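Local coordinates for protein TASOR (Homo sapiens, PDB 6SWG) that serves in the HUSH complex, which maintains epigenetic silencing of H3K9me3-rich chromatin by promoting recruitment of the histone methyltransferase SETDB1 and of MORC2, at residues D67-H70 with E71-N74. Residues are numbered along the deposited sequence; the frame is centred on the assembly and turned at random.
Sequences DGLH and EKLN
Leu69 and Leu73 meet one turn apart on the alpha-helix of residues 63-79 in this fragment of TASOR, a worked example of i to i+4 packing where a helix is amphipathic: here two leucines are buried against a partner protein while Glu71 is exposed. Leu69 CG lies 3.8 Å from Leu73 CD1, the two side chains crossing at a slant. Their first torsions differ: Leu73 CG is anti to its carbonyl carbon (chi1 -64°), whereas Leu69 CG is anti to its own nitrogen (chi1 -177°), which brings the end of that side chain nearer Leu73 although its CB points away. Leu69 packs on an aromatic side chain of the partner chain and Leu73 on an apolar one. The same turn is closed by the backbone hydrogen bond from Leu73 N to Leu69 O, 2.9 Å. Lys72 borders this packed side, its bent chain placing NZ 4.1 Å from Leu69 CD1; NZ also forms a weak, long ion pair with an acidic side chain of the partner chain. The other flank is looser and more polar. Glu71 CG passes near Asp67 O, while Glu71 OE2 stays 6.1 Å from Asp67 OD1. Farther round, partly exposed His70 packs on an acidic side chain of the partner chain, and the Asn74 amide plane stands 83° from its imidazole plane.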
ATOM      1  N   ASP C  67      -0.406   8.727  18.113  1.00108.50           N
ATOM      2  CA  ASP C  67      -0.587   9.156  19.492  1.00109.33           C
ATOM      3  C   ASP C  67      -1.982   9.717  19.711  1.00105.68           C
ATOM      4  O   ASP C  67      -2.622   9.391  20.718  1.00104.42           O
ATOM      5  CB  ASP C  67       0.490  10.171  19.844  1.00113.69           C
ATOM      6  CG  ASP C  67       1.859   9.582  19.771  1.00141.45           C
ATOM      7  OD1 ASP C  67       1.959   8.348  19.778  1.00156.60           O
ATOM      8  OD2 ASP C  67       2.835  10.339  19.715  1.00160.27           O
ATOM      9  N   GLY C  68      -2.481  10.532  18.766  1.00103.99           N
ATOM     10  CA  GLY C  68      -3.825  11.067  18.892  1.00101.44           C
ATOM     11  C   GLY C  68      -4.861   9.971  18.962  1.00104.64           C
ATOM     12  O   GLY C  68      -5.757  10.004  19.814  1.00106.27           O
ATOM     13  N   LEU C  69      -4.733   8.964  18.094  1.00105.65           N
ATOM     14  CA  LEU C  69      -5.646   7.841  18.171  1.00102.60           C
ATOM     15  C   LEU C  69      -5.531   7.140  19.524  1.00101.55           C
ATOM     16  O   LEU C  69      -6.550   6.786  20.137  1.00 95.37           O
ATOM     17  CB  LEU C  69      -5.383   6.856  17.045  1.00105.33           C
ATOM     18  CG  LEU C  69      -6.407   5.713  17.095  1.00 98.45           C
ATOM     19  CD1 LEU C  69      -7.809   6.290  16.758  1.00 89.11           C
ATOM     20  CD2 LEU C  69      -6.054   4.588  16.199  1.00 91.22           C
ATOM     21  N   HIS C  70      -4.295   6.886  19.978  1.00105.82           N
ATOM     22  CA  HIS C  70      -4.098   6.125  21.208  1.00110.05           C
ATOM     23  C   HIS C  70      -4.809   6.818  22.361  1.00112.19           C
ATOM     24  O   HIS C  70      -5.466   6.171  23.188  1.00108.28           O
ATOM     25  CB  HIS C  70      -2.593   5.941  21.492  1.00115.96           C
ATOM     26  CG  HIS C  70      -2.299   4.933  22.568  1.00119.62           C
ATOM     27  ND1 HIS C  70      -1.864   3.650  22.299  1.00120.09           N
ATOM     28  CD2 HIS C  70      -2.384   5.021  23.924  1.00120.41           C
ATOM     29  CE1 HIS C  70      -1.697   2.995  23.442  1.00121.02           C
ATOM     30  NE2 HIS C  70      -2.006   3.804  24.442  1.00120.26           N
ATOM     31  N   GLU C  71      -4.759   8.146  22.386  1.00116.66           N
ATOM     32  CA  GLU C  71      -5.412   8.853  23.478  1.00121.24           C
ATOM     33  C   GLU C  71      -6.934   8.800  23.348  1.00113.86           C
ATOM     34  O   GLU C  71      -7.641   8.541  24.333  1.00108.98           O
ATOM     35  CB  GLU C  71      -4.902  10.282  23.543  1.00131.87           C
ATOM     36  CG  GLU C  71      -3.367  10.370  23.763  1.00143.93           C
ATOM     37  CD  GLU C  71      -2.804   9.420  24.859  1.00148.38           C
ATOM     38  OE1 GLU C  71      -3.500   9.154  25.876  1.00147.83           O
ATOM     39  OE2 GLU C  71      -1.647   8.948  24.695  1.00151.43           O
ATOM     40  N   LYS C  72      -7.474   9.020  22.148  1.00111.49           N
ATOM     41  CA  LYS C  72      -8.925   8.960  22.055  1.00108.23           C
ATOM     42  C   LYS C  72      -9.420   7.588  22.496  1.00103.56           C
ATOM     43  O   LYS C  72     -10.439   7.457  23.180  1.00100.52           O
ATOM     44  CB  LYS C  72      -9.385   9.263  20.641  1.00112.65           C
ATOM     45  CG  LYS C  72      -8.977  10.630  20.142  1.00119.74           C
ATOM     46  CD  LYS C  72      -9.683  10.914  18.785  1.00121.83           C
ATOM     47  CE  LYS C  72      -8.714  11.384  17.659  1.00124.69           C
ATOM     48  NZ  LYS C  72      -8.224  10.324  16.699  1.00121.65           N
ATOM     49  N   LEU C  73      -8.688   6.548  22.136  1.00102.89           N
ATOM     50  CA  LEU C  73      -9.149   5.203  22.443  1.00 98.03           C
ATOM     51  C   LEU C  73      -8.990   4.887  23.928  1.00 99.30           C
ATOM     52  O   LEU C  73      -9.827   4.192  24.510  1.00 97.24           O
ATOM     53  CB  LEU C  73      -8.396   4.191  21.579  1.00 95.39           C
ATOM     54  CG  LEU C  73      -8.638   4.305  20.075  1.00 94.14           C
ATOM     55  CD1 LEU C  73      -8.034   3.130  19.315  1.00 93.26           C
ATOM     56  CD2 LEU C  73     -10.124   4.346  19.708  1.00 91.54           C
ATOM     57  N   ASN C  74      -7.923   5.357  24.565  1.00101.77           N
ATOM     58  CA  ASN C  74      -7.852   5.151  26.002  1.00102.68           C
ATOM     59  C   ASN C  74      -8.989   5.861  26.692  1.00103.13           C
ATOM     60  O   ASN C  74      -9.552   5.358  27.669  1.00103.53           O
ATOM     61  CB  ASN C  74      -6.530   5.643  26.542  1.00104.95           C
ATOM     62  CG  ASN C  74      -5.434   4.681  26.248  1.00108.13           C
ATOM     63  OD1 ASN C  74      -5.701   3.540  25.828  1.00106.60           O
ATOM     64  ND2 ASN C  74      -4.187   5.102  26.468  1.00113.04           N
TER